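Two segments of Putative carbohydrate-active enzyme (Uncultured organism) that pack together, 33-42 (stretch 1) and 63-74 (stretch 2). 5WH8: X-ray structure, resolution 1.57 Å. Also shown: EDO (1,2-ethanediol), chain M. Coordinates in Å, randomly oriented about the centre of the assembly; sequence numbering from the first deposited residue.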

# COMPACT_ATOMS: atom_id res chain seq x y z
N GLY A 33 -8.28 1.71 1.77
CA GLY A 33 -7.88 3.03 1.31
C GLY A 33 -7.49 3.12 -0.16
O GLY A 33 -7.91 2.30 -1.00
N MET A 34 -6.66 4.11 -0.46
CA MET A 34 -6.30 4.49 -1.84
C MET A 34 -4.79 4.57 -2.01
O MET A 34 -4.07 4.93 -1.09
CB MET A 34 -6.89 5.84 -2.22
CG MET A 34 -8.40 5.90 -2.27
SD MET A 34 -9.13 4.83 -3.54
CE MET A 34 -8.48 5.53 -5.07
N SER A 35 -4.35 4.22 -3.21
CA SER A 35 -2.96 4.42 -3.66
C SER A 35 -2.80 5.64 -4.55
O SER A 35 -3.65 5.93 -5.40
CB SER A 35 -2.47 3.19 -4.45
OG SER A 35 -1.09 3.29 -4.79
N SER A 36 -1.67 6.35 -4.40
CA SER A 36 -1.26 7.30 -5.42
C SER A 36 -0.97 6.58 -6.71
O SER A 36 -0.71 5.36 -6.73
CB SER A 36 -0.01 8.09 -4.98
OG SER A 36 1.18 7.31 -5.05
N HIS A 37 -0.97 7.32 -7.81
CA HIS A 37 -0.35 6.88 -9.06
C HIS A 37 1.13 7.35 -8.94
O HIS A 37 1.60 7.61 -7.83
CB HIS A 37 -1.10 7.51 -10.25
CG HIS A 37 -0.97 6.79 -11.56
ND1 HIS A 37 0.22 6.70 -12.25
CD2 HIS A 37 -1.90 6.21 -12.35
CE1 HIS A 37 0.02 6.06 -13.40
NE2 HIS A 37 -1.26 5.74 -13.48
N GLY A 38 1.87 7.45 -10.04
CA GLY A 38 3.24 7.94 -9.94
C GLY A 38 3.30 9.35 -9.36
O GLY A 38 2.65 10.25 -9.86
N LEU A 39 4.07 9.55 -8.28
CA LEU A 39 4.12 10.87 -7.63
C LEU A 39 4.66 11.97 -8.55
O LEU A 39 4.14 13.09 -8.55
CB LEU A 39 4.94 10.80 -6.34
CG LEU A 39 4.38 9.82 -5.29
CD1 LEU A 39 5.38 9.56 -4.19
CD2 LEU A 39 3.04 10.31 -4.70
N ALA A 40 5.68 11.65 -9.35
CA ALA A 40 6.27 12.63 -10.27
C ALA A 40 5.32 12.96 -11.43
O ALA A 40 5.50 13.96 -12.15
CB ALA A 40 7.59 12.10 -10.81
N TRP A 41 4.30 12.14 -11.61
CA TRP A 41 3.40 12.30 -12.74
C TRP A 41 2.12 13.07 -12.40
O TRP A 41 1.54 13.74 -13.27
CB TRP A 41 3.03 10.92 -13.29
CG TRP A 41 4.21 10.12 -13.75
CD1 TRP A 41 5.44 10.59 -14.11
CD2 TRP A 41 4.27 8.70 -13.90
NE1 TRP A 41 6.26 9.55 -14.48
CE2 TRP A 41 5.56 8.38 -14.35
CE3 TRP A 41 3.35 7.66 -13.68
CZ2 TRP A 41 5.96 7.07 -14.60
CZ3 TRP A 41 3.75 6.36 -13.92
CH2 TRP A 41 5.04 6.08 -14.39
N PHE A 42 1.65 12.97 -11.15
CA PHE A 42 0.41 13.63 -10.70
C PHE A 42 0.60 14.40 -9.39
O PHE A 42 -0.23 14.31 -8.49
CB PHE A 42 -0.71 12.60 -10.54
CG PHE A 42 -1.02 11.88 -11.81
CD1 PHE A 42 -1.88 12.45 -12.73
CD2 PHE A 42 -0.40 10.69 -12.12
CE1 PHE A 42 -2.13 11.82 -13.93
CE2 PHE A 42 -0.64 10.07 -13.31
CZ PHE A 42 -1.50 10.64 -14.22
C1 EDO M . -1.29 2.42 -14.85
O1 EDO M . -2.62 2.86 -14.53
C2 EDO M . -0.78 2.93 -16.21
O2 EDO M . -1.16 4.30 -16.47
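Stretch 2 63-74: FRLAIYTHEWGG

Two parallel strands often part company at their C-terminal ends, and the contact then passes from backbone pairing to side-chain packing; residues 33-42 and 63-74 are a compact example. Its apolar centre lies beyond the paired region, where strand 63-68 continues past the first stretch's strand and meets the turn that follows. Tyr 68 points its CA-to-CB bond toward stretch 1, and Trp 41 lies over one face of its ring: CH2 of Trp 41 is 3.6 Å from CE2 of Tyr 68, with the six-membered ring centroids 4.5 Å apart and the planes inclined at 48°. CA of Gly 38 approaches the same tyrosine, 3.7 Å from CE1 of Tyr 68. Leu 39, of helical phi/psi, starts sideways, yet its end comes nearer, so that its CD1 lies 3.8 Å from CG1 of Ile 67.

Beyond the strand, stretch 2 runs through a loop into a type II turn from Glu 71 to Gly 74, closed by a 2.9 Å hydrogen bond from N of Gly 74 to O of Glu 71. The turn brings Trp 72 and Gly 73 against Ala 40: CB of Ala 40 is 4.2 Å from CZ3 of Trp 72 and 3.7 Å from O of Gly 73. At Gly 73, phi is positive, and a side chain would crowd CB of Ala 40. Here the packing acquires a polar tie, as NE1 of Trp 41 donates to O of Trp 72 at 2.9 Å.

Toward the start of both stretches, the extended backbones run parallel, with a signed crossing angle of -15° and a closest axial approach of 4.7 Å. Met 34 pairs with Phe 63, their side chains sharing one face of the sheet; CB of Met 34 is 4.2 Å from CD1 of Phe 63. Ser 35 pairs with Arg 64 on the other face. Arg 64 is gripped through its backbone on both polar groups: its N donates to O of Met 34 at 3.0 Å, and its O accepts from N of Ser 36 at 2.9 Å. Its extended side chain adds a 3.2 Å hydrogen bond from NH1 of Arg 64 to OG of Ser 35.

Where the backbone ladder gives out, a side chain continues it: N of Ala 66 donates to OG of Ser 36 at 2.9 Å. A water then spans the gap, accepting from N of Leu 39 at 2.8 Å and donating to O of Ala 66 at 2.6 Å.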

# COMPACT_ATOMS: atom_id res chain seq x y z
N PHE A 63 -3.36 5.59 3.13
CA PHE A 63 -2.94 6.10 1.83
C PHE A 63 -1.59 5.51 1.49
O PHE A 63 -0.73 5.42 2.35
CB PHE A 63 -2.86 7.65 1.81
CG PHE A 63 -2.78 8.22 0.42
CD1 PHE A 63 -3.86 8.20 -0.44
CD2 PHE A 63 -1.59 8.74 -0.05
CE1 PHE A 63 -3.77 8.68 -1.73
CE2 PHE A 63 -1.49 9.23 -1.35
CZ PHE A 63 -2.58 9.22 -2.18
N ARG A 64 -1.39 5.15 0.24
CA ARG A 64 -0.14 4.55 -0.22
C ARG A 64 0.61 5.49 -1.16
O ARG A 64 0.04 5.97 -2.14
CB ARG A 64 -0.44 3.20 -0.89
CG ARG A 64 0.73 2.51 -1.57
CD ARG A 64 0.20 1.24 -2.15
NE ARG A 64 1.12 0.26 -2.73
CZ ARG A 64 1.19 -0.07 -4.02
NH1 ARG A 64 0.52 0.58 -4.96
NH2 ARG A 64 1.97 -1.07 -4.37
N LEU A 65 1.89 5.71 -0.85
CA LEU A 65 2.78 6.54 -1.63
C LEU A 65 3.58 5.64 -2.56
O LEU A 65 4.54 4.99 -2.15
CB LEU A 65 3.71 7.35 -0.70
CG LEU A 65 3.03 8.23 0.34
CD1 LEU A 65 4.08 8.80 1.26
CD2 LEU A 65 2.22 9.34 -0.28
N ALA A 66 3.17 5.60 -3.82
CA ALA A 66 3.83 4.78 -4.83
C ALA A 66 5.03 5.54 -5.39
O ALA A 66 4.88 6.42 -6.24
CB ALA A 66 2.87 4.42 -5.95
N ILE A 67 6.21 5.18 -4.89
CA ILE A 67 7.46 5.85 -5.24
C ILE A 67 8.14 5.05 -6.35
O ILE A 67 8.87 4.11 -6.08
CB ILE A 67 8.35 5.98 -3.99
CG1 ILE A 67 7.63 6.79 -2.92
CG2 ILE A 67 9.69 6.64 -4.32
CD1 ILE A 67 7.93 6.33 -1.54
N TYR A 68 7.83 5.38 -7.60
CA TYR A 68 8.41 4.64 -8.71
C TYR A 68 9.92 4.73 -8.65
O TYR A 68 10.44 5.81 -8.36
CB TYR A 68 7.95 5.19 -10.06
CG TYR A 68 6.65 4.61 -10.57
CD1 TYR A 68 5.44 4.95 -9.99
CD2 TYR A 68 6.64 3.77 -11.67
CE1 TYR A 68 4.25 4.46 -10.49
CE2 TYR A 68 5.46 3.26 -12.16
CZ TYR A 68 4.27 3.62 -11.57
OH TYR A 68 3.08 3.12 -12.08
N THR A 69 10.62 3.63 -8.91
CA THR A 69 12.07 3.66 -8.90
C THR A 69 12.58 4.05 -10.28
O THR A 69 13.58 4.76 -10.41
CB THR A 69 12.66 2.30 -8.47
OG1 THR A 69 12.34 1.29 -9.43
CG2 THR A 69 12.14 1.88 -7.10
N HIS A 70 11.84 3.64 -11.31
CA HIS A 70 12.20 3.83 -12.71
C HIS A 70 11.07 4.45 -13.53
O HIS A 70 10.04 4.85 -12.98
CB HIS A 70 12.63 2.49 -13.30
CG HIS A 70 13.93 2.00 -12.75
ND1 HIS A 70 14.07 1.55 -11.45
CD2 HIS A 70 15.16 1.92 -13.32
CE1 HIS A 70 15.33 1.20 -11.25
NE2 HIS A 70 16.01 1.41 -12.36
N GLU A 71 11.27 4.52 -14.85
CA GLU A 71 10.47 5.33 -15.77
C GLU A 71 10.68 6.81 -15.49
O GLU A 71 11.36 7.19 -14.51
CB GLU A 71 8.98 4.96 -15.71
CG GLU A 71 8.77 3.46 -15.94
CD GLU A 71 7.31 3.03 -15.99
OE1 GLU A 71 6.54 3.59 -16.80
OE2 GLU A 71 6.95 2.11 -15.22
N TRP A 72 10.12 7.66 -16.35
CA TRP A 72 10.46 9.08 -16.27
C TRP A 72 10.21 9.61 -14.86
O TRP A 72 9.13 9.42 -14.31
CB TRP A 72 9.67 9.93 -17.28
CG TRP A 72 10.16 11.35 -17.16
CD1 TRP A 72 11.23 11.92 -17.80
CD2 TRP A 72 9.63 12.37 -16.29
NE1 TRP A 72 11.40 13.22 -17.38
CE2 TRP A 72 10.43 13.52 -16.46
CE3 TRP A 72 8.57 12.41 -15.37
CZ2 TRP A 72 10.20 14.70 -15.75
CZ3 TRP A 72 8.34 13.58 -14.67
CH2 TRP A 72 9.15 14.71 -14.86
N GLY A 73 11.21 10.27 -14.29
CA GLY A 73 11.05 10.91 -12.99
C GLY A 73 11.13 9.98 -11.80
O GLY A 73 10.91 10.41 -10.65
N GLY A 74 11.45 8.72 -12.05
CA GLY A 74 11.56 7.73 -10.99
C GLY A 74 12.65 8.09 -10.00
O GLY A 74 13.52 8.90 -10.32
O HOH W 1 6.32 7.95 -7.76